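Local coordinates for protein esterase E25 (Uncultured bacterium, PDB 4Q05) that probably hydrolyses carboxylic ester bonds, as a dimeric enzyme of the bacterial hormone-sensitive lipase family with an alpha/beta hydrolase fold, at residues Ser306-Thr311 with Ala322-Tyr327; Pro292-Ile297 with Ile313-Ser318. All blocks are in the same frame, centred on the assembly; numbering follows the deposited sequence.

Interaction 1: Ser306-Thr311 with Ala322-Tyr327; sequences SATVRT and ADLFVY. With NA (sodium ion), chain D.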
ATOM      1  N   SER A 306       0.221   2.721  -8.292  1.00 23.23           N
ATOM      2  CA  SER A 306      -1.183   3.105  -8.427  1.00 22.67           C
ATOM      3  C   SER A 306      -2.000   1.974  -9.049  1.00 21.81           C
ATOM      4  O   SER A 306      -3.096   1.646  -8.577  1.00 24.01           O
ATOM      5  CB  SER A 306      -1.326   4.391  -9.271  1.00 21.46           C
ATOM      6  OG  SER A 306      -0.886   5.528  -8.553  1.00 23.79           O
ATOM      7  N   ALA A 307      -1.478   1.373 -10.114  1.00 20.90           N
ATOM      8  CA  ALA A 307      -2.195   0.272 -10.764  1.00 21.42           C
ATOM      9  C   ALA A 307      -2.479  -0.814  -9.736  1.00 25.50           C
ATOM     10  O   ALA A 307      -3.546  -1.447  -9.740  1.00 23.95           O
ATOM     11  CB  ALA A 307      -1.374  -0.308 -11.937  1.00 24.30           C
ATOM     12  N   THR A 308      -1.518  -1.019  -8.843  1.00 22.33           N
ATOM     13  CA  THR A 308      -1.617  -2.097  -7.877  1.00 22.86           C
ATOM     14  C   THR A 308      -2.658  -1.804  -6.799  1.00 22.75           C
ATOM     15  O   THR A 308      -3.546  -2.621  -6.527  1.00 21.17           O
ATOM     16  CB  THR A 308      -0.254  -2.371  -7.209  1.00 24.05           C
ATOM     17  OG1 THR A 308       0.718  -2.632  -8.235  1.00 23.67           O
ATOM     18  CG2 THR A 308      -0.363  -3.586  -6.254  1.00 18.29           C
ATOM     19  N   VAL A 309      -2.541  -0.640  -6.185  1.00 19.89           N
ATOM     20  CA  VAL A 309      -3.395  -0.323  -5.049  1.00 23.26           C
ATOM     21  C   VAL A 309      -4.811  -0.023  -5.529  1.00 20.81           C
ATOM     22  O   VAL A 309      -5.777  -0.277  -4.815  1.00 23.04           O
ATOM     23  CB  VAL A 309      -2.835   0.829  -4.184  1.00 21.29           C
ATOM     24  CG1 VAL A 309      -1.421   0.486  -3.701  1.00 22.42           C
ATOM     25  CG2 VAL A 309      -2.851   2.156  -4.928  1.00 20.98           C
ATOM     26  N   ARG A 310      -4.925   0.500  -6.745  1.00 22.81           N
ATOM     27  CA  ARG A 310      -6.236   0.705  -7.358  1.00 22.05           C
ATOM     28  C   ARG A 310      -6.887  -0.640  -7.562  1.00 22.17           C
ATOM     29  O   ARG A 310      -8.080  -0.796  -7.344  1.00 22.75           O
ATOM     30  CB  ARG A 310      -6.133   1.454  -8.684  1.00 21.79           C
ATOM     31  CG  ARG A 310      -5.844   2.947  -8.527  1.00 21.25           C
ATOM     32  CD  ARG A 310      -5.544   3.573  -9.873  1.00 21.74           C
ATOM     33  NE  ARG A 310      -6.697   3.477 -10.763  1.00 26.24           N
ATOM     34  CZ  ARG A 310      -6.641   3.574 -12.086  1.00 29.31           C
ATOM     35  NH1 ARG A 310      -5.477   3.754 -12.699  1.00 26.63           N
ATOM     36  NH2 ARG A 310      -7.747   3.467 -12.802  1.00 29.22           N
ATOM     37  N   THR A 311      -6.102  -1.634  -7.958  1.00 22.11           N
ATOM     38  CA  THR A 311      -6.666  -2.963  -8.161  1.00 21.06           C
ATOM     39  C   THR A 311      -7.054  -3.598  -6.824  1.00 20.89           C
ATOM     40  O   THR A 311      -8.119  -4.190  -6.698  1.00 25.53           O
ATOM     41  CB  THR A 311      -5.704  -3.894  -8.923  1.00 24.04           C
ATOM     42  OG1 THR A 311      -5.461  -3.370 -10.239  1.00 21.54           O
ATOM     43  CG2 THR A 311      -6.306  -5.282  -9.029  1.00 17.34           C
ATOM     44  N   ALA A 322      -8.532  -9.742  -0.655  1.00 23.31           N
ATOM     45  CA  ALA A 322      -7.320  -9.254  -1.298  1.00 27.71           C
ATOM     46  C   ALA A 322      -6.379  -8.680  -0.253  1.00 26.78           C
ATOM     47  O   ALA A 322      -6.769  -7.831   0.551  1.00 24.71           O
ATOM     48  CB  ALA A 322      -7.652  -8.220  -2.368  1.00 23.87           C
ATOM     49  N   ASP A 323      -5.150  -9.183  -0.257  1.00 25.68           N
ATOM     50  CA  ASP A 323      -4.130  -8.770   0.694  1.00 21.53           C
ATOM     51  C   ASP A 323      -3.073  -7.968  -0.033  1.00 23.91           C
ATOM     52  O   ASP A 323      -2.533  -8.421  -1.047  1.00 23.48           O
ATOM     53  CB  ASP A 323      -3.524  -9.996   1.370  1.00 23.36           C
ATOM     54  CG  ASP A 323      -4.515 -10.688   2.297  1.00 31.71           C
ATOM     55  OD1 ASP A 323      -5.437  -9.992   2.783  1.00 27.45           O
ATOM     56  OD2 ASP A 323      -4.388 -11.913   2.553  1.00 31.11           O
ATOM     57  N   LEU A 324      -2.790  -6.768   0.468  1.00 24.50           N
ATOM     58  CA  LEU A 324      -1.827  -5.889  -0.179  1.00 20.01           C
ATOM     59  C   LEU A 324      -0.537  -5.776   0.636  1.00 23.84           C
ATOM     60  O   LEU A 324      -0.577  -5.633   1.864  1.00 21.69           O
ATOM     61  CB  LEU A 324      -2.420  -4.486  -0.354  1.00 19.03           C
ATOM     62  CG  LEU A 324      -1.407  -3.447  -0.869  1.00 22.62           C
ATOM     63  CD1 LEU A 324      -1.016  -3.674  -2.331  1.00 17.73           C
ATOM     64  CD2 LEU A 324      -1.950  -2.030  -0.698  1.00 22.64           C
ATOM     65  N   PHE A 325       0.596  -5.834  -0.060  1.00 19.67           N
ATOM     66  CA  PHE A 325       1.913  -5.596   0.530  1.00 23.73           C
ATOM     67  C   PHE A 325       2.644  -4.539  -0.283  1.00 21.32           C
ATOM     68  O   PHE A 325       2.790  -4.672  -1.493  1.00 24.32           O
ATOM     69  CB  PHE A 325       2.720  -6.897   0.577  1.00 20.65           C
ATOM     70  CG  PHE A 325       2.072  -7.951   1.420  1.00 24.44           C
ATOM     71  CD1 PHE A 325       1.043  -8.724   0.912  1.00 24.69           C
ATOM     72  CD2 PHE A 325       2.463  -8.140   2.731  1.00 24.64           C
ATOM     73  CE1 PHE A 325       0.429  -9.685   1.695  1.00 26.40           C
ATOM     74  CE2 PHE A 325       1.852  -9.097   3.523  1.00 25.85           C
ATOM     75  CZ  PHE A 325       0.836  -9.870   3.001  1.00 28.18           C
ATOM     76  N   VAL A 326       3.071  -3.479   0.388  1.00 21.68           N
ATOM     77  CA  VAL A 326       3.807  -2.389  -0.246  1.00 20.02           C
ATOM     78  C   VAL A 326       5.130  -2.248   0.497  1.00 21.14           C
ATOM     79  O   VAL A 326       5.155  -1.989   1.697  1.00 19.58           O
ATOM     80  CB  VAL A 326       3.042  -1.053  -0.155  1.00 22.47           C
ATOM     81  CG1 VAL A 326       3.847   0.082  -0.806  1.00 19.40           C
ATOM     82  CG2 VAL A 326       1.649  -1.183  -0.801  1.00 20.18           C
ATOM     83  N   TYR A 327       6.229  -2.418  -0.218  1.00 20.09           N
ATOM     84  CA  TYR A 327       7.541  -2.376   0.409  1.00 24.48           C
ATOM     85  C   TYR A 327       8.240  -1.055   0.179  1.00 22.84           C
ATOM     86  O   TYR A 327       8.395  -0.617  -0.946  1.00 22.33           O
ATOM     87  CB  TYR A 327       8.408  -3.531  -0.087  1.00 20.66           C
ATOM     88  CG  TYR A 327       7.921  -4.842   0.470  1.00 25.26           C
ATOM     89  CD1 TYR A 327       8.346  -5.290   1.719  1.00 24.31           C
ATOM     90  CD2 TYR A 327       7.004  -5.609  -0.228  1.00 21.37           C
ATOM     91  CE1 TYR A 327       7.880  -6.478   2.250  1.00 20.64           C
ATOM     92  CE2 TYR A 327       6.532  -6.791   0.292  1.00 22.47           C
ATOM     93  CZ  TYR A 327       6.972  -7.221   1.534  1.00 20.83           C
ATOM     94  OH  TYR A 327       6.497  -8.408   2.038  1.00 22.50           O
TER
HETATM   95 NA    NA D 401       2.817  -2.768   3.236  1.00 31.10          NA
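Leu324 pushes its two methyl branches against Thr308 and Val309, closing the second half of a beta-alpha-beta unit in the alpha/beta hydrolase fold: helix 305-317 packs here on strand 322-327, one of the two outermost strands of the sheet within this chain. The contact is buried and apolar, with no hydrogen bond crossing it. Starting from the strand, CB of Leu324 points toward the helix but meets none of its atoms. CG, set anti to the backbone N (chi1 173°), instead settles beside the next side chain on the same face, 3.8 Å from Val326 CG2. At this carbon the chain forks. CD1 goes to Thr308, whose CG2 waits 4.0 Å away, while CD2 turns to Val309 and lies 4.0 Å from its CG1. CD2 is also close to its strand neighbour, 3.7 Å from Val326 CG2, so the leucine fork is held from both helix and strand.

On the helix, Thr308 divides its duties: the methyl CG2 faces the leucine, and OG1, lying beside the backbone N, hydrogen-bonds to Leu304 O one turn back. One residue further along, Val309 offers the branch that stands anti to its carbonyl carbon. The helix carries a similar threonine bond at Thr311, whose OG1 donates to Ala307 O over 2.8 Å at a C=O...O angle of 162°; the same carbonyl takes Thr311 N as well.

This strand also faces the second subunit, where Leu324 packs on Leu324 of the other chain. Two residues along, a sodium ion bridges the subunits: His312 ND1 of the second subunit is one ligand, and Val326 O completes the link from this chain at 2.9 Å from the ion.

Interaction 2: Pro292-Ile297 with Ile313-Ser318; sequences PPTFLI and IKLRQS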
ATOM      1  N   PRO A 292     -11.133 -14.804  -7.189  1.00 27.38           N
ATOM      2  CA  PRO A 292     -10.579 -15.625  -6.116  1.00 27.34           C
ATOM      3  C   PRO A 292      -9.788 -14.723  -5.164  1.00 25.06           C
ATOM      4  O   PRO A 292      -9.497 -13.588  -5.531  1.00 24.78           O
ATOM      5  CB  PRO A 292      -9.588 -16.547  -6.852  1.00 27.65           C
ATOM      6  CG  PRO A 292      -9.853 -16.378  -8.303  1.00 29.17           C
ATOM      7  CD  PRO A 292     -10.447 -15.018  -8.473  1.00 27.87           C
ATOM      8  N   PRO A 293      -9.430 -15.225  -3.976  1.00 25.24           N
ATOM      9  CA  PRO A 293      -8.561 -14.438  -3.091  1.00 25.54           C
ATOM     10  C   PRO A 293      -7.309 -14.028  -3.835  1.00 28.48           C
ATOM     11  O   PRO A 293      -6.702 -14.858  -4.517  1.00 25.85           O
ATOM     12  CB  PRO A 293      -8.214 -15.431  -1.977  1.00 26.67           C
ATOM     13  CG  PRO A 293      -9.434 -16.322  -1.904  1.00 28.84           C
ATOM     14  CD  PRO A 293      -9.883 -16.478  -3.339  1.00 28.06           C
ATOM     15  N   THR A 294      -6.927 -12.766  -3.691  1.00 24.21           N
ATOM     16  CA  THR A 294      -5.831 -12.199  -4.461  1.00 26.52           C
ATOM     17  C   THR A 294      -4.754 -11.585  -3.554  1.00 25.79           C
ATOM     18  O   THR A 294      -5.053 -10.925  -2.557  1.00 23.81           O
ATOM     19  CB  THR A 294      -6.375 -11.152  -5.444  1.00 24.40           C
ATOM     20  OG1 THR A 294      -7.276 -11.795  -6.351  1.00 23.77           O
ATOM     21  CG2 THR A 294      -5.252 -10.471  -6.247  1.00 21.37           C
ATOM     22  N   PHE A 295      -3.503 -11.823  -3.925  1.00 24.07           N
ATOM     23  CA  PHE A 295      -2.338 -11.361  -3.188  1.00 24.89           C
ATOM     24  C   PHE A 295      -1.656 -10.360  -4.106  1.00 22.80           C
ATOM     25  O   PHE A 295      -1.345 -10.689  -5.262  1.00 23.11           O
ATOM     26  CB  PHE A 295      -1.439 -12.573  -2.914  1.00 22.10           C
ATOM     27  CG  PHE A 295      -0.185 -12.279  -2.109  1.00 27.79           C
ATOM     28  CD1 PHE A 295       0.891 -11.614  -2.676  1.00 24.35           C
ATOM     29  CD2 PHE A 295      -0.061 -12.752  -0.809  1.00 26.68           C
ATOM     30  CE1 PHE A 295       2.047 -11.386  -1.942  1.00 26.76           C
ATOM     31  CE2 PHE A 295       1.096 -12.541  -0.079  1.00 25.98           C
ATOM     32  CZ  PHE A 295       2.148 -11.855  -0.645  1.00 25.22           C
ATOM     33  N   LEU A 296      -1.435  -9.140  -3.620  1.00 20.97           N
ATOM     34  CA  LEU A 296      -0.826  -8.102  -4.457  1.00 21.91           C
ATOM     35  C   LEU A 296       0.400  -7.508  -3.788  1.00 22.87           C
ATOM     36  O   LEU A 296       0.437  -7.352  -2.580  1.00 22.65           O
ATOM     37  CB  LEU A 296      -1.811  -6.963  -4.754  1.00 18.59           C
ATOM     38  CG  LEU A 296      -3.151  -7.347  -5.388  1.00 21.38           C
ATOM     39  CD1 LEU A 296      -4.212  -7.479  -4.295  1.00 21.37           C
ATOM     40  CD2 LEU A 296      -3.560  -6.290  -6.421  1.00 20.43           C
ATOM     41  N   ILE A 297       1.395  -7.166  -4.586  1.00 22.95           N
ATOM     42  CA  ILE A 297       2.630  -6.624  -4.047  1.00 22.59           C
ATOM     43  C   ILE A 297       3.167  -5.524  -4.949  1.00 21.08           C
ATOM     44  O   ILE A 297       3.066  -5.595  -6.182  1.00 21.99           O
ATOM     45  CB  ILE A 297       3.679  -7.742  -3.816  1.00 27.22           C
ATOM     46  CG1 ILE A 297       4.994  -7.147  -3.302  1.00 25.82           C
ATOM     47  CG2 ILE A 297       3.941  -8.506  -5.084  1.00 26.69           C
ATOM     48  CD1 ILE A 297       6.002  -8.202  -2.947  1.00 28.88           C
ATOM     49  N   ILE A 313      -7.914  -2.116  -4.144  1.00 19.55           N
ATOM     50  CA  ILE A 313      -9.077  -1.434  -3.596  1.00 22.24           C
ATOM     51  C   ILE A 313     -10.314  -1.888  -4.352  1.00 25.02           C
ATOM     52  O   ILE A 313     -11.336  -2.177  -3.743  1.00 24.02           O
ATOM     53  CB  ILE A 313      -8.928   0.106  -3.642  1.00 20.69           C
ATOM     54  CG1 ILE A 313      -7.876   0.562  -2.619  1.00 22.07           C
ATOM     55  CG2 ILE A 313     -10.265   0.801  -3.339  1.00 20.31           C
ATOM     56  CD1 ILE A 313      -8.226   0.142  -1.150  1.00 24.33           C
ATOM     57  N   LYS A 314     -10.219  -1.980  -5.677  1.00 23.71           N
ATOM     58  CA  LYS A 314     -11.386  -2.400  -6.459  1.00 21.31           C
ATOM     59  C   LYS A 314     -11.795  -3.826  -6.092  1.00 24.36           C
ATOM     60  O   LYS A 314     -12.983  -4.141  -5.996  1.00 25.87           O
ATOM     61  CB  LYS A 314     -11.152  -2.254  -7.978  1.00 24.08           C
ATOM     62  CG  LYS A 314     -12.437  -2.532  -8.805  1.00 23.30           C
ATOM     63  CD  LYS A 314     -12.287  -2.138 -10.274  1.00 23.96           C
ATOM     64  CE  LYS A 314     -13.618  -2.306 -11.021  1.00 29.34           C
ATOM     65  NZ  LYS A 314     -13.543  -1.822 -12.426  1.00 27.25           N
ATOM     66  N   LEU A 315     -10.816  -4.692  -5.872  1.00 24.00           N
ATOM     67  CA  LEU A 315     -11.123  -6.045  -5.401  1.00 20.51           C
ATOM     68  C   LEU A 315     -11.866  -6.009  -4.069  1.00 25.21           C
ATOM     69  O   LEU A 315     -12.934  -6.625  -3.923  1.00 22.98           O
ATOM     70  CB  LEU A 315      -9.848  -6.886  -5.271  1.00 23.59           C
ATOM     71  CG  LEU A 315      -9.127  -7.163  -6.591  1.00 24.19           C
ATOM     72  CD1 LEU A 315      -7.701  -7.584  -6.344  1.00 21.74           C
ATOM     73  CD2 LEU A 315      -9.870  -8.238  -7.379  1.00 20.64           C
ATOM     74  N   ARG A 316     -11.306  -5.299  -3.090  1.00 22.78           N
ATOM     75  CA  ARG A 316     -11.952  -5.213  -1.779  1.00 24.43           C
ATOM     76  C   ARG A 316     -13.373  -4.668  -1.890  1.00 26.21           C
ATOM     77  O   ARG A 316     -14.293  -5.181  -1.267  1.00 30.34           O
ATOM     78  CB  ARG A 316     -11.134  -4.353  -0.814  1.00 23.56           C
ATOM     79  CG  ARG A 316      -9.744  -4.917  -0.497  1.00 22.62           C
ATOM     80  CD  ARG A 316      -9.764  -6.285   0.210  1.00 28.87           C
ATOM     81  NE  ARG A 316     -10.357  -6.256   1.545  1.00 36.48           N
ATOM     82  CZ  ARG A 316      -9.708  -6.539   2.681  1.00 39.45           C
ATOM     83  NH1 ARG A 316      -8.426  -6.876   2.677  1.00 33.06           N
ATOM     84  NH2 ARG A 316     -10.351  -6.490   3.842  1.00 33.90           N
ATOM     85  N   GLN A 317     -13.540  -3.629  -2.691  1.00 22.16           N
ATOM     86  CA  GLN A 317     -14.852  -3.030  -2.894  1.00 26.59           C
ATOM     87  C   GLN A 317     -15.804  -3.995  -3.593  1.00 29.53           C
ATOM     88  O   GLN A 317     -17.019  -3.827  -3.542  1.00 26.67           O
ATOM     89  CB  GLN A 317     -14.723  -1.712  -3.666  1.00 23.47           C
ATOM     90  CG  GLN A 317     -14.133  -0.595  -2.809  1.00 24.71           C
ATOM     91  CD  GLN A 317     -13.844   0.671  -3.590  1.00 28.97           C
ATOM     92  OE1 GLN A 317     -13.970   0.707  -4.805  1.00 26.57           O
ATOM     93  NE2 GLN A 317     -13.425   1.709  -2.893  1.00 30.68           N
ATOM     94  N   SER A 318     -15.248  -5.026  -4.220  1.00 25.57           N
ATOM     95  CA  SER A 318     -16.061  -5.976  -4.969  1.00 26.99           C
ATOM     96  C   SER A 318     -16.225  -7.255  -4.172  1.00 28.71           C
ATOM     97  O   SER A 318     -16.653  -8.285  -4.697  1.00 30.75           O
ATOM     98  CB  SER A 318     -15.439  -6.262  -6.341  1.00 25.48           C
ATOM     99  OG  SER A 318     -15.289  -5.059  -7.071  1.00 27.11           O
TER
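Leu315 reaches down from helix 305-317 to Thr294 and Leu296 on strand 294-299, the first strand of the same beta-alpha-beta unit of the alpha/beta hydrolase fold. All three side chains are buried, and one methyl, Leu315 CD1, does the touching. It sits 3.8 Å from Thr294 CG2 and 3.9 Å from Thr294 CB, the leucine crossing the threonine at about a right angle. With Leu296 the meeting is tip to tip, Leu296 CD1 lying 4.0 Å from Leu315 CD1.

Leu315 has its CG opposite its own carbonyl carbon (chi1 -65°), and an extended second torsion carries CD1 out toward the strand. In Thr294 the methyl stands anti to the backbone N and meets the leucine, while OG1 turns back along the chain to donate to Pro292 O over 3.0 Å, tilted from the plane of that carbonyl by 33°. With an alanine at Thr294, the CG2 methyl and the hydroxyl would be gone, which would probably open a gap beside Leu315 CD1 and leave Pro292 O without that donor.

Around this trio, Leu230 and Leu232 of the neighbouring strand 229-235 touch Thr294, and Leu288 lies against Leu315. On the helix, Lys314 sends NZ to the carbonyls of Leu284 and Gly286, and its own backbone O receives Ser318 OG at 2.7 Å.

Interactions 1 and 2 share helix 305-317, which lies over two neighbouring strands, Thr308 and Val309 meeting Leu324 and Leu315 meeting Thr294 and Leu296; their centres are about 8 Å apart. Because the strands are neighbours, the two contacts are stitched together by the sheet itself, with Asp323 N 2.9 Å from Thr294 O, a probable hydrogen bond. The helix spans both, since Thr311 CG2 lies 3.9 Å from Leu296 CD2 and Arg316 NH1 probably hydrogen-bonds to Ala322 O at 2.9 Å. Both contacts also adjoin the second subunit: 306-311/322-327 comes right up to the sodium ions, whereas the Leu296 side chain lies about 8 Å from a bound sodium ion.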